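Local coordinates for protein IclR family transcriptional regulator (PDB 5WHM) that acts as an IclR-type transcriptional repressor, probably binding operator DNA as a dimer through its helix-turn-helix domain, at residues Pro5-Pro10 with Arg20-Ala25; Leu30-Cys35 with Ser60-Thr65; Leu98-Val103 with Val119-Arg124; Leu197-Phe200 with Cys206-Ile209; Phe240-Glu245 with Asp249-Arg254. All blocks are in the same frame, centred on the assembly; numbering follows the deposited sequence.

Contacts 1 and 2 belong to the N-terminal half and contacts 3, 4 and 5 to the C-terminal IclR domain. Contacts 1 and 2 share helix 24-33, with centres 16 Å apart, and they touch where A25 O meets L62 CD2 at 4.0 Å. Contact 1 also reaches contact 3, since L8 CD2 lies 4.1 Å from R124 NH1, and contacts 1, 2 and 3 all touch the second subunit. Contacts 4 and 5, centres 13 Å apart, meet through L207 and R244; contact 3 lies 21 Å, centre to centre, from each. A bound acetic acid, probably from the crystallisation liquor, sits beside the L62 side chain in contact 2.

Contact 1. Residues Pro5-Pro10 with Arg20-Ala25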
# COMPACT_ATOMS: atom_id res chain seq x y z
N PRO C 5 3.78 -10.81 21.64
CA PRO C 5 2.65 -10.38 20.80
C PRO C 5 2.82 -8.94 20.32
O PRO C 5 3.34 -8.08 21.03
CB PRO C 5 1.43 -10.54 21.73
CG PRO C 5 1.98 -10.62 23.10
CD PRO C 5 3.31 -11.28 22.96
N THR C 6 2.37 -8.69 19.09
CA THR C 6 2.49 -7.36 18.50
C THR C 6 1.80 -6.33 19.39
O THR C 6 0.70 -6.56 19.90
CB THR C 6 1.87 -7.35 17.09
OG1 THR C 6 2.45 -8.41 16.32
CG2 THR C 6 2.13 -6.02 16.37
N MSE C 7 2.49 -5.21 19.62
CA MSE C 7 1.93 -4.18 20.51
C MSE C 7 0.67 -3.52 19.94
O MSE C 7 0.63 -3.08 18.78
CB MSE C 7 2.97 -3.10 20.79
CG MSE C 7 4.34 -3.60 21.17
SE MSE C 7 5.53 -2.07 21.45
CE MSE C 7 4.82 -1.58 23.20
N LEU C 8 -0.34 -3.40 20.79
CA LEU C 8 -1.56 -2.66 20.49
C LEU C 8 -1.48 -1.20 20.91
O LEU C 8 -2.16 -0.36 20.32
CB LEU C 8 -2.76 -3.30 21.20
CG LEU C 8 -3.01 -4.78 20.93
CD1 LEU C 8 -4.19 -5.27 21.74
CD2 LEU C 8 -3.25 -5.03 19.46
N THR C 9 -0.68 -0.90 21.93
CA THR C 9 -0.55 0.46 22.48
C THR C 9 0.93 0.81 22.63
O THR C 9 1.45 0.91 23.75
CB THR C 9 -1.26 0.57 23.82
OG1 THR C 9 -0.68 -0.38 24.72
CG2 THR C 9 -2.75 0.27 23.67
N PRO C 10 1.63 1.02 21.51
CA PRO C 10 3.09 1.21 21.59
C PRO C 10 3.51 2.51 22.26
O PRO C 10 4.70 2.65 22.58
CB PRO C 10 3.52 1.19 20.12
CG PRO C 10 2.32 1.56 19.35
CD PRO C 10 1.14 1.07 20.12
N ARG C 20 15.73 -1.77 26.00
CA ARG C 20 16.68 -0.77 25.48
C ARG C 20 16.74 -0.76 23.95
O ARG C 20 17.10 0.26 23.35
CB ARG C 20 18.06 -1.04 26.11
CG ARG C 20 19.27 -0.56 25.30
CD ARG C 20 20.58 -1.05 25.93
NE ARG C 20 21.68 -1.14 24.97
CZ ARG C 20 22.80 -0.42 25.03
NH1 ARG C 20 22.98 0.47 25.99
NH2 ARG C 20 23.75 -0.60 24.12
N GLN C 21 16.35 -1.86 23.31
CA GLN C 21 16.30 -1.95 21.85
C GLN C 21 15.12 -1.21 21.23
O GLN C 21 15.12 -0.98 20.01
CB GLN C 21 16.24 -3.42 21.44
CG GLN C 21 17.51 -4.21 21.70
CD GLN C 21 18.27 -4.42 20.40
OE1 GLN C 21 19.28 -3.76 20.15
NE2 GLN C 21 17.77 -5.32 19.56
N PHE C 22 14.11 -0.84 22.02
CA PHE C 22 12.92 -0.19 21.48
C PHE C 22 13.22 1.29 21.17
O PHE C 22 13.65 2.04 22.06
CB PHE C 22 11.77 -0.33 22.48
CG PHE C 22 10.45 0.18 21.97
CD1 PHE C 22 9.67 -0.60 21.13
CD2 PHE C 22 9.99 1.43 22.34
CE1 PHE C 22 8.45 -0.12 20.65
CE2 PHE C 22 8.77 1.90 21.87
CZ PHE C 22 8.00 1.10 21.04
N VAL C 23 12.98 1.70 19.92
CA VAL C 23 13.29 3.05 19.47
C VAL C 23 12.01 3.87 19.54
O VAL C 23 11.17 3.82 18.63
CB VAL C 23 13.90 3.06 18.07
CG1 VAL C 23 14.27 4.48 17.65
CG2 VAL C 23 15.12 2.16 18.02
N THR C 24 11.87 4.66 20.61
CA THR C 24 10.63 5.39 20.87
C THR C 24 10.29 6.38 19.76
O THR C 24 9.13 6.50 19.36
CB THR C 24 10.75 6.09 22.23
OG1 THR C 24 10.92 5.08 23.23
CG2 THR C 24 9.50 6.92 22.55
N ALA C 25 11.28 7.12 19.25
CA ALA C 25 10.98 8.11 18.20
C ALA C 25 10.42 7.46 16.94
O ALA C 25 9.59 8.06 16.25
CB ALA C 25 12.24 8.92 17.85
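M7, a selenomethionine, meets the ring of F22 in a selenium-aromatic contact. Its SE lies 3.6 Å from F22 CE1 and 4.0 Å from F22 CZ, so the approach is toward the CE1-CZ side of the ring rather than to its middle. The line from M7 SE to the F22 ring centroid measures 4.6 Å and stands 53° off the ring normal, an oblique setting. The torsions account for this: M7 is extended through chi2 and turns only at chi3 (76°), so that SE leads and CE is bent aside, while F22 CG stands anti to the backbone N (chi1 -174°) and the ring reaches out to meet the incoming chain.

A second, longer contact is made by a carbonyl. P10 O comes within 4.0 Å of F22 CZ, again obliquely. No hydrogen bond joins the two segments, whose nearest CA atoms, those of P10 and T24, are 8.7 Å apart; the gap is bridged by the ring.

V15 of helix 15-18 touches both M7 and F22, and F22 also packs on A27, so the ring is buried. The second subunit takes part nearby: V23 N is hydrogen-bonded to T65 OG1 of that subunit, and P10 packs on its L69. V23 occupies the N-cap position of helix 24-33. The arrangement is a Met-aromatic contact, where an N-terminal arm packs beside the entry to the first helix of an IclR helix-turn-helix domain at the dimer interface.

Contact 2. Residues Leu30-Cys35 with Ser60-Thr65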
# COMPACT_ATOMS: atom_id res chain seq x y z
N LEU C 30 5.53 6.39 13.53
CA LEU C 30 4.59 5.47 12.88
C LEU C 30 3.19 5.62 13.46
O LEU C 30 2.20 5.48 12.73
CB LEU C 30 5.07 4.03 13.03
CG LEU C 30 6.30 3.75 12.16
CD1 LEU C 30 6.99 2.50 12.64
CD2 LEU C 30 5.88 3.57 10.73
N GLU C 31 3.09 5.92 14.76
CA GLU C 31 1.79 6.22 15.36
C GLU C 31 1.16 7.46 14.72
O GLU C 31 -0.06 7.51 14.52
CB GLU C 31 1.98 6.39 16.86
CG GLU C 31 0.85 5.94 17.73
CD GLU C 31 0.32 4.53 17.42
OE1 GLU C 31 1.10 3.55 17.31
OE2 GLU C 31 -0.90 4.40 17.32
N VAL C 32 1.97 8.49 14.41
CA VAL C 32 1.47 9.64 13.65
C VAL C 32 0.94 9.19 12.28
O VAL C 32 -0.16 9.58 11.87
CB VAL C 32 2.58 10.71 13.49
CG1 VAL C 32 2.19 11.74 12.40
CG2 VAL C 32 2.87 11.41 14.85
N LEU C 33 1.71 8.39 11.55
CA LEU C 33 1.24 7.96 10.23
C LEU C 33 -0.04 7.12 10.35
O LEU C 33 -0.89 7.18 9.46
CB LEU C 33 2.31 7.15 9.51
CG LEU C 33 3.52 7.95 9.03
CD1 LEU C 33 4.61 6.99 8.54
CD2 LEU C 33 3.08 8.95 7.93
N ARG C 34 -0.20 6.37 11.44
CA ARG C 34 -1.43 5.58 11.61
C ARG C 34 -2.66 6.43 11.88
O ARG C 34 -3.78 5.89 11.86
CB ARG C 34 -1.28 4.58 12.75
CG ARG C 34 -0.36 3.40 12.47
CD ARG C 34 -0.53 2.36 13.60
NE ARG C 34 0.22 1.13 13.37
CZ ARG C 34 -0.31 -0.02 12.94
NH1 ARG C 34 0.46 -1.10 12.76
NH2 ARG C 34 -1.62 -0.09 12.70
N CYS C 35 -2.50 7.73 12.18
CA CYS C 35 -3.66 8.59 12.39
C CYS C 35 -4.45 8.81 11.12
O CYS C 35 -5.62 9.16 11.18
CB CYS C 35 -3.21 9.96 12.91
SG CYS C 35 -2.69 9.93 14.60
N SER C 60 4.94 18.09 16.11
CA SER C 60 5.48 19.03 15.12
C SER C 60 6.80 18.55 14.54
O SER C 60 7.04 18.69 13.33
CB SER C 60 5.66 20.42 15.74
OG SER C 60 4.42 21.06 15.90
N ARG C 61 7.70 18.03 15.38
CA ARG C 61 8.96 17.50 14.86
C ARG C 61 8.71 16.28 13.97
O ARG C 61 9.34 16.14 12.92
CB ARG C 61 9.91 17.11 16.01
CG ARG C 61 10.38 18.25 16.91
CD ARG C 61 11.40 17.75 17.93
NE ARG C 61 12.57 17.19 17.25
CZ ARG C 61 13.55 16.53 17.84
NH1 ARG C 61 13.53 16.34 19.15
NH2 ARG C 61 14.56 16.07 17.11
N LEU C 62 7.80 15.40 14.39
CA LEU C 62 7.54 14.18 13.62
C LEU C 62 6.95 14.50 12.24
O LEU C 62 7.41 13.96 11.22
CB LEU C 62 6.61 13.24 14.41
CG LEU C 62 7.22 12.79 15.74
CD1 LEU C 62 6.14 12.17 16.66
CD2 LEU C 62 8.35 11.82 15.44
N THR C 63 5.94 15.38 12.19
CA THR C 63 5.35 15.71 10.90
C THR C 63 6.32 16.48 10.02
O THR C 63 6.36 16.25 8.81
CB THR C 63 4.03 16.49 11.06
OG1 THR C 63 4.24 17.66 11.83
CG2 THR C 63 2.90 15.64 11.75
N HIS C 64 7.10 17.41 10.60
CA HIS C 64 8.14 18.10 9.82
C HIS C 64 9.08 17.10 9.17
O HIS C 64 9.40 17.20 7.98
CB HIS C 64 8.92 19.06 10.72
CG HIS C 64 10.20 19.55 10.09
ND1 HIS C 64 10.22 20.59 9.19
CD2 HIS C 64 11.48 19.15 10.23
CE1 HIS C 64 11.47 20.82 8.81
NE2 HIS C 64 12.26 19.97 9.44
N THR C 65 9.55 16.12 9.96
CA THR C 65 10.42 15.07 9.43
C THR C 65 9.73 14.28 8.31
O THR C 65 10.34 14.00 7.26
CB THR C 65 10.82 14.16 10.60
OG1 THR C 65 11.46 14.96 11.57
CG2 THR C 65 11.76 13.01 10.16
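T63 OG1 is gripped by N45 OD1 and by V59 O one turn back in its own helix, with Y81 OH as a weak further partner. With chi1 at 56°, the other branch of T63, CG2, lies anti to the carbonyl carbon and faces V32, meeting V32 CG1 at 4.0 Å with the side chains at about a right angle. The second branch of V32 goes to a different residue: CG2 lies 3.8 Å from L62 CD1. With chi1 at 165°, V32 holds CG1 anti to its backbone N, and its two methyls divide between L62 and T63. The backbones are closest at V32 CA and L62 CA, 7.6 Å apart.

Within helix 56-69, R61 O accepts from both T65 N and T65 OG1, which arrive from opposite faces of the carbonyl plane; the hydroxyl bond is 2.8 Å from T65 OG1 to R61 O. T65 OG1 also bonds V23 N of the second subunit.

V32 additionally touches I48 of helix 45-52 and L66. Three helices thus meet around V32, its own and helices 45-52 and 56-69, as in the core of a helix-turn-helix domain, where helix 56-69 is probably the DNA-recognition helix.

Contact 3. Residues Leu98-Val103 with Val119-Arg124; sequences LMIRTV and VAMAAR
M121, a selenomethionine, lays the end of its side chain against I100: I100 CG2 is 4.0 Å from M121 SE and equally 4.0 Å from M121 CE, so one methyl spans the last bond of the chain. M121 runs straight out from strand 118-125, with CG anti to the backbone N (chi1 179°), and bends only at chi3 (65°), which swings CE round to a second neighbour. That neighbour is R101, whose CG lies 4.1 Å from M121 CE, the two side chains crossing at about a right angle. The reach is long, since the nearest CA atoms, those of R101 and M121, are 9.0 Å apart.

The facing segment is a type I turn from L98 to R101, closed by R101 N to L98 O at 3.0 Å. At the entry to helix 101-115 that follows, M99 O accepts from both T102 N and T102 OG1, the hydroxyl standing 3.0 Å from M99 O and nearly in line with the carbonyl.

R101 uses only its aliphatic part here. Its NE forms a salt bridge with D133, and NH1 bonds M143 O of the second subunit. M121 is flanked further by L132 and F233 of the adjacent strands.

No hydrogen bond crosses the contact. It relies on the fit of apolar surfaces, with dispersion among methyl and methylene carbons and a polarisable selenium, while the arginine charge is answered by D133 on the neighbouring strand 128-135.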
# COMPACT_ATOMS: atom_id res chain seq x y z
N LEU C 98 1.78 -11.17 -2.61
CA LEU C 98 2.30 -12.31 -1.85
C LEU C 98 2.24 -13.57 -2.70
O LEU C 98 1.27 -13.80 -3.43
CB LEU C 98 1.48 -12.52 -0.58
CG LEU C 98 1.59 -11.36 0.40
CD1 LEU C 98 0.52 -11.58 1.49
CD2 LEU C 98 2.99 -11.33 1.01
N MSE C 99 3.27 -14.40 -2.61
CA MSE C 99 3.31 -15.56 -3.51
C MSE C 99 2.19 -16.59 -3.22
O MSE C 99 1.83 -17.39 -4.10
CB MSE C 99 4.68 -16.23 -3.45
CG MSE C 99 5.78 -15.46 -4.21
SE MSE C 99 5.40 -15.17 -6.13
CE MSE C 99 5.14 -17.02 -6.68
N ILE C 100 1.62 -16.56 -2.01
CA ILE C 100 0.52 -17.47 -1.72
C ILE C 100 -0.66 -17.21 -2.64
O ILE C 100 -1.45 -18.12 -2.90
CB ILE C 100 0.11 -17.38 -0.23
CG1 ILE C 100 -0.91 -18.49 0.08
CG2 ILE C 100 -0.46 -16.01 0.11
CD1 ILE C 100 -0.96 -18.90 1.50
N ARG C 101 -0.77 -15.99 -3.21
CA ARG C 101 -1.84 -15.71 -4.18
C ARG C 101 -1.82 -16.66 -5.36
O ARG C 101 -2.87 -16.92 -5.94
CB ARG C 101 -1.76 -14.28 -4.72
CG ARG C 101 -2.04 -13.17 -3.72
CD ARG C 101 -1.84 -11.80 -4.42
NE ARG C 101 -2.80 -11.72 -5.51
CZ ARG C 101 -2.63 -11.05 -6.64
NH1 ARG C 101 -1.50 -10.35 -6.88
NH2 ARG C 101 -3.59 -11.09 -7.55
N THR C 102 -0.65 -17.15 -5.78
CA THR C 102 -0.67 -18.02 -6.95
C THR C 102 -1.32 -19.37 -6.65
O THR C 102 -1.79 -20.04 -7.58
CB THR C 102 0.75 -18.25 -7.50
OG1 THR C 102 1.49 -19.07 -6.58
CG2 THR C 102 1.48 -16.89 -7.73
N VAL C 103 -1.36 -19.79 -5.39
CA VAL C 103 -2.12 -20.98 -5.02
C VAL C 103 -3.55 -20.62 -4.65
O VAL C 103 -4.50 -21.28 -5.08
CB VAL C 103 -1.42 -21.69 -3.84
CG1 VAL C 103 -2.33 -22.75 -3.23
CG2 VAL C 103 -0.10 -22.28 -4.30
N VAL C 119 -14.85 -13.45 -2.54
CA VAL C 119 -14.00 -14.27 -1.68
C VAL C 119 -12.72 -13.47 -1.42
O VAL C 119 -12.13 -12.92 -2.37
CB VAL C 119 -13.69 -15.64 -2.32
CG1 VAL C 119 -12.76 -16.47 -1.47
CG2 VAL C 119 -15.05 -16.42 -2.57
N ALA C 120 -12.32 -13.38 -0.15
CA ALA C 120 -11.18 -12.54 0.23
C ALA C 120 -10.22 -13.32 1.11
O ALA C 120 -10.59 -14.33 1.74
CB ALA C 120 -11.63 -11.24 0.95
N MSE C 121 -8.99 -12.83 1.15
CA MSE C 121 -7.96 -13.32 2.04
C MSE C 121 -7.46 -12.13 2.90
O MSE C 121 -7.19 -11.06 2.36
CB MSE C 121 -6.81 -13.94 1.25
CG MSE C 121 -5.68 -14.45 2.12
SE MSE C 121 -4.22 -15.19 1.02
CE MSE C 121 -3.60 -13.59 0.04
N ALA C 122 -7.39 -12.32 4.22
CA ALA C 122 -7.15 -11.23 5.17
C ALA C 122 -6.18 -11.70 6.25
O ALA C 122 -6.05 -12.90 6.50
CB ALA C 122 -8.45 -10.74 5.82
N ALA C 123 -5.52 -10.73 6.90
CA ALA C 123 -4.73 -11.00 8.10
C ALA C 123 -4.88 -9.81 9.06
O ALA C 123 -5.26 -8.70 8.66
CB ALA C 123 -3.25 -11.24 7.77
N ARG C 124 -4.58 -10.05 10.33
CA ARG C 124 -4.83 -9.06 11.36
C ARG C 124 -3.72 -8.01 11.41
O ARG C 124 -2.53 -8.34 11.26
CB ARG C 124 -4.94 -9.74 12.72
CG ARG C 124 -5.24 -8.76 13.84
CD ARG C 124 -5.47 -9.49 15.17
NE ARG C 124 -4.23 -10.07 15.70
CZ ARG C 124 -3.38 -9.41 16.49
NH1 ARG C 124 -3.60 -8.14 16.83
NH2 ARG C 124 -2.29 -10.02 16.93

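Contact 4. Residues Leu197-Phe200 with Cys206-Ile209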
# COMPACT_ATOMS: atom_id res chain seq x y z
N LEU C 197 -17.33 -18.29 18.25
CA LEU C 197 -16.34 -19.22 18.77
C LEU C 197 -16.93 -20.61 18.89
O LEU C 197 -16.25 -21.61 18.63
CB LEU C 197 -15.80 -18.73 20.12
CG LEU C 197 -15.07 -17.37 20.11
CD1 LEU C 197 -14.70 -16.93 21.54
CD2 LEU C 197 -13.82 -17.36 19.22
N ARG C 198 -18.21 -20.69 19.28
CA ARG C 198 -18.91 -21.96 19.37
C ARG C 198 -19.08 -22.59 17.99
O ARG C 198 -18.89 -23.80 17.82
CB ARG C 198 -20.27 -21.72 20.03
CG ARG C 198 -21.11 -22.93 20.11
CD ARG C 198 -20.44 -23.99 20.95
NE ARG C 198 -20.02 -23.50 22.26
CZ ARG C 198 -20.80 -23.51 23.34
NH1 ARG C 198 -22.04 -23.99 23.24
NH2 ARG C 198 -20.37 -23.06 24.51
N ASP C 199 -19.50 -21.78 17.01
CA ASP C 199 -19.59 -22.25 15.63
C ASP C 199 -18.25 -22.77 15.12
O ASP C 199 -18.19 -23.76 14.39
CB ASP C 199 -20.08 -21.12 14.72
CG ASP C 199 -21.61 -21.01 14.69
OD1 ASP C 199 -22.28 -21.76 15.44
OD2 ASP C 199 -22.13 -20.19 13.90
N PHE C 200 -17.15 -22.10 15.48
CA PHE C 200 -15.86 -22.59 15.02
C PHE C 200 -15.53 -23.94 15.65
O PHE C 200 -15.11 -24.87 14.95
CB PHE C 200 -14.76 -21.56 15.30
CG PHE C 200 -13.41 -22.00 14.82
CD1 PHE C 200 -13.13 -22.03 13.45
CD2 PHE C 200 -12.44 -22.42 15.71
CE1 PHE C 200 -11.90 -22.48 13.00
CE2 PHE C 200 -11.19 -22.85 15.26
CZ PHE C 200 -10.92 -22.88 13.91
N CYS C 206 -16.65 -19.42 11.04
CA CYS C 206 -17.32 -18.35 11.76
C CYS C 206 -18.24 -17.61 10.80
O CYS C 206 -17.85 -17.34 9.66
CB CYS C 206 -16.32 -17.34 12.37
SG CYS C 206 -15.45 -18.01 13.82
N LEU C 207 -19.42 -17.22 11.28
CA LEU C 207 -20.36 -16.41 10.52
C LEU C 207 -20.39 -14.98 11.03
O LEU C 207 -20.10 -14.69 12.20
CB LEU C 207 -21.78 -16.97 10.62
CG LEU C 207 -21.99 -18.43 10.25
CD1 LEU C 207 -23.40 -18.98 10.63
CD2 LEU C 207 -21.75 -18.54 8.75
N SER C 208 -20.81 -14.08 10.13
CA SER C 208 -21.32 -12.77 10.53
C SER C 208 -22.59 -12.54 9.72
O SER C 208 -22.52 -12.12 8.57
CB SER C 208 -20.31 -11.66 10.28
OG SER C 208 -20.90 -10.43 10.67
N ILE C 209 -23.74 -12.84 10.33
CA ILE C 209 -25.04 -12.66 9.68
C ILE C 209 -25.51 -11.24 10.01
O ILE C 209 -26.22 -11.01 11.01
CB ILE C 209 -26.05 -13.72 10.11
CG1 ILE C 209 -25.49 -15.12 9.85
CG2 ILE C 209 -27.39 -13.51 9.39
CD1 ILE C 209 -25.06 -15.34 8.41
O HOH W 1 -20.73 -17.98 13.68
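This is a partly buried helix-to-strand contact bridged by water: D199 and F200 of helix 186-203 face C206 and L207 of strand 206-209, the outermost strand of the sheet on this side within the chain. The two elements follow each other closely in sequence, and F200 CA and C206 CA come to 5.5 Å.

The polar link is indirect. One water donates to D199 OD2 at 2.6 Å and accepts from L207 N at 2.8 Å, joining a side-chain oxygen to a strand amide. The strand's backbone bonds to the neighbouring strand 216-225 fall on C206 and S208, with A220 and S218, and the amide of L207 between them is bound by the water. L207 O is taken by R160 NH1.

Two direct contacts lie beside this bridge. D199 OD2 also rests 3.7 Å from L207 CD1, the side chains crossing at about a right angle, and F200 CB meets C206 SG at 3.9 Å. C206 SG stands anti to its own carbonyl carbon (chi1 -74°), which turns the sulfur to the base of the phenylalanine rather than to its ring. The F200 side chain also touches A164 and P222, while L207 goes on to V219 and to R244 of helix 244-265.

Chemically, then, the contact mixes van der Waals packing with a single bridging water. The donation to D199 OD2 is consistent with an ionised carboxylate, and the water also accepts from an amide that lies between the sheet-bonded C206 and S208.

Contact 5. Residues Phe240-Glu245 with Asp249-Arg254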
# COMPACT_ATOMS: atom_id res chain seq x y z
N PHE C 240 -29.62 -11.08 1.13
CA PHE C 240 -30.68 -11.74 0.38
C PHE C 240 -30.13 -12.82 -0.54
O PHE C 240 -30.84 -13.76 -0.89
CB PHE C 240 -31.50 -10.71 -0.42
CG PHE C 240 -30.86 -10.29 -1.73
CD1 PHE C 240 -31.18 -10.96 -2.92
CD2 PHE C 240 -29.97 -9.22 -1.79
CE1 PHE C 240 -30.60 -10.58 -4.13
CE2 PHE C 240 -29.39 -8.83 -3.01
CZ PHE C 240 -29.70 -9.52 -4.17
N GLN C 241 -28.86 -12.71 -0.94
CA GLN C 241 -28.26 -13.72 -1.80
C GLN C 241 -27.64 -14.87 -1.02
O GLN C 241 -27.60 -16.01 -1.53
CB GLN C 241 -27.19 -13.06 -2.66
CG GLN C 241 -26.34 -14.01 -3.43
CD GLN C 241 -25.30 -13.29 -4.24
OE1 GLN C 241 -25.23 -12.06 -4.24
NE2 GLN C 241 -24.47 -14.05 -4.94
N LEU C 242 -27.19 -14.61 0.20
CA LEU C 242 -26.45 -15.58 1.02
C LEU C 242 -27.14 -15.70 2.37
O LEU C 242 -26.65 -15.19 3.37
CB LEU C 242 -24.99 -15.16 1.21
CG LEU C 242 -24.12 -15.10 -0.05
CD1 LEU C 242 -22.79 -14.44 0.27
CD2 LEU C 242 -23.89 -16.50 -0.59
N PRO C 243 -28.29 -16.37 2.43
CA PRO C 243 -28.92 -16.63 3.73
C PRO C 243 -28.03 -17.49 4.62
O PRO C 243 -27.15 -18.21 4.15
CB PRO C 243 -30.21 -17.37 3.36
CG PRO C 243 -30.48 -16.96 1.95
CD PRO C 243 -29.15 -16.80 1.31
N ARG C 244 -28.31 -17.42 5.93
CA ARG C 244 -27.61 -18.25 6.91
C ARG C 244 -27.56 -19.72 6.47
O ARG C 244 -26.49 -20.35 6.50
CB ARG C 244 -28.28 -18.12 8.28
CG ARG C 244 -27.96 -19.24 9.26
CD ARG C 244 -28.68 -19.06 10.59
NE ARG C 244 -28.24 -17.86 11.32
CZ ARG C 244 -27.17 -17.81 12.12
NH1 ARG C 244 -26.40 -18.87 12.29
NH2 ARG C 244 -26.88 -16.68 12.75
N GLU C 245 -28.69 -20.25 6.01
CA GLU C 245 -28.76 -21.66 5.63
C GLU C 245 -27.80 -21.99 4.48
O GLU C 245 -27.13 -23.03 4.49
CB GLU C 245 -30.19 -22.03 5.26
CG GLU C 245 -30.30 -23.38 4.59
CD GLU C 245 -31.73 -23.88 4.49
OE1 GLU C 245 -32.64 -23.12 4.89
OE2 GLU C 245 -31.93 -25.01 4.00
N ASP C 249 -24.79 -24.66 5.26
CA ASP C 249 -24.90 -25.96 4.61
C ASP C 249 -24.04 -26.10 3.35
O ASP C 249 -23.74 -27.23 2.95
CB ASP C 249 -26.35 -26.22 4.21
CG ASP C 249 -27.29 -26.40 5.42
OD1 ASP C 249 -26.84 -26.31 6.60
OD2 ASP C 249 -28.48 -26.64 5.17
N ASP C 250 -23.69 -24.99 2.71
CA ASP C 250 -23.11 -25.05 1.37
C ASP C 250 -21.79 -24.26 1.34
O ASP C 250 -20.71 -24.85 1.17
CB ASP C 250 -24.12 -24.51 0.33
CG ASP C 250 -23.65 -24.67 -1.13
OD1 ASP C 250 -22.67 -25.41 -1.37
OD2 ASP C 250 -24.27 -24.07 -2.05
N ILE C 251 -21.84 -22.95 1.52
CA ILE C 251 -20.63 -22.14 1.31
C ILE C 251 -19.59 -22.44 2.39
O ILE C 251 -18.38 -22.58 2.10
CB ILE C 251 -20.97 -20.65 1.26
CG1 ILE C 251 -21.96 -20.34 0.13
CG2 ILE C 251 -19.67 -19.79 1.03
CD1 ILE C 251 -21.58 -20.95 -1.19
N GLY C 252 -20.01 -22.50 3.65
CA GLY C 252 -19.09 -22.74 4.74
C GLY C 252 -18.27 -24.01 4.56
O GLY C 252 -17.03 -23.97 4.58
N PRO C 253 -18.95 -25.16 4.38
CA PRO C 253 -18.21 -26.41 4.06
C PRO C 253 -17.32 -26.30 2.83
O PRO C 253 -16.17 -26.76 2.87
CB PRO C 253 -19.35 -27.43 3.88
CG PRO C 253 -20.40 -26.95 4.84
CD PRO C 253 -20.36 -25.45 4.74
N ARG C 254 -17.79 -25.69 1.75
CA ARG C 254 -16.91 -25.47 0.59
C ARG C 254 -15.71 -24.60 0.95
O ARG C 254 -14.61 -24.80 0.42
CB ARG C 254 -17.68 -24.84 -0.56
CG ARG C 254 -18.72 -25.73 -1.15
CD ARG C 254 -19.61 -24.93 -2.05
NE ARG C 254 -19.30 -25.21 -3.44
CZ ARG C 254 -20.04 -26.00 -4.21
NH1 ARG C 254 -21.14 -26.56 -3.73
NH2 ARG C 254 -19.68 -26.20 -5.46
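E245 O accepts from D249 N at 3.0 Å, an N-H to oxygen angle of 155°, which is the i to i+4 bond of the first turns of helix 244-265; beyond it the helix widens into a pi-type turn at 249-251 and kinks at P253, whose nitrogen has no hydrogen to give.

The side chains of the same pair lie close together at the surface. D249 OD2 sits 3.8 Å from E245 CG, and the two carboxylate planes are turned 66° against each other. With CG anti to the backbone N (chi1 168°), the extended E245 chain runs alongside D249 and brings OE2 to 4.0 Å from D249 OD2; such like charges would probably be tempered by solvent, as both residues are exposed.

On the buried side the touch is looser and apolar: L242 CD2 is 4.4 Å from I251 CG1. Just along the helix, D250 OD1 offers its syn lone pair to R254 NH1 in a salt bridge of 3.0 Å and lies somewhat out of the guanidinium plane. The other oxygen, D250 OD2, is hydrogen-bonded to Y114 OH, and R254 makes a cation-pi contact with that same tyrosine.

P243 occupies the N-cap position, R244 packs on L207 and I209 of strand 206-209, and I251 rests on Y114 and A115 of helix 101-115. The start of helix 244-265 thus touches the outermost strand through R244 and the end of helix 101-115 through D250, I251 and R254.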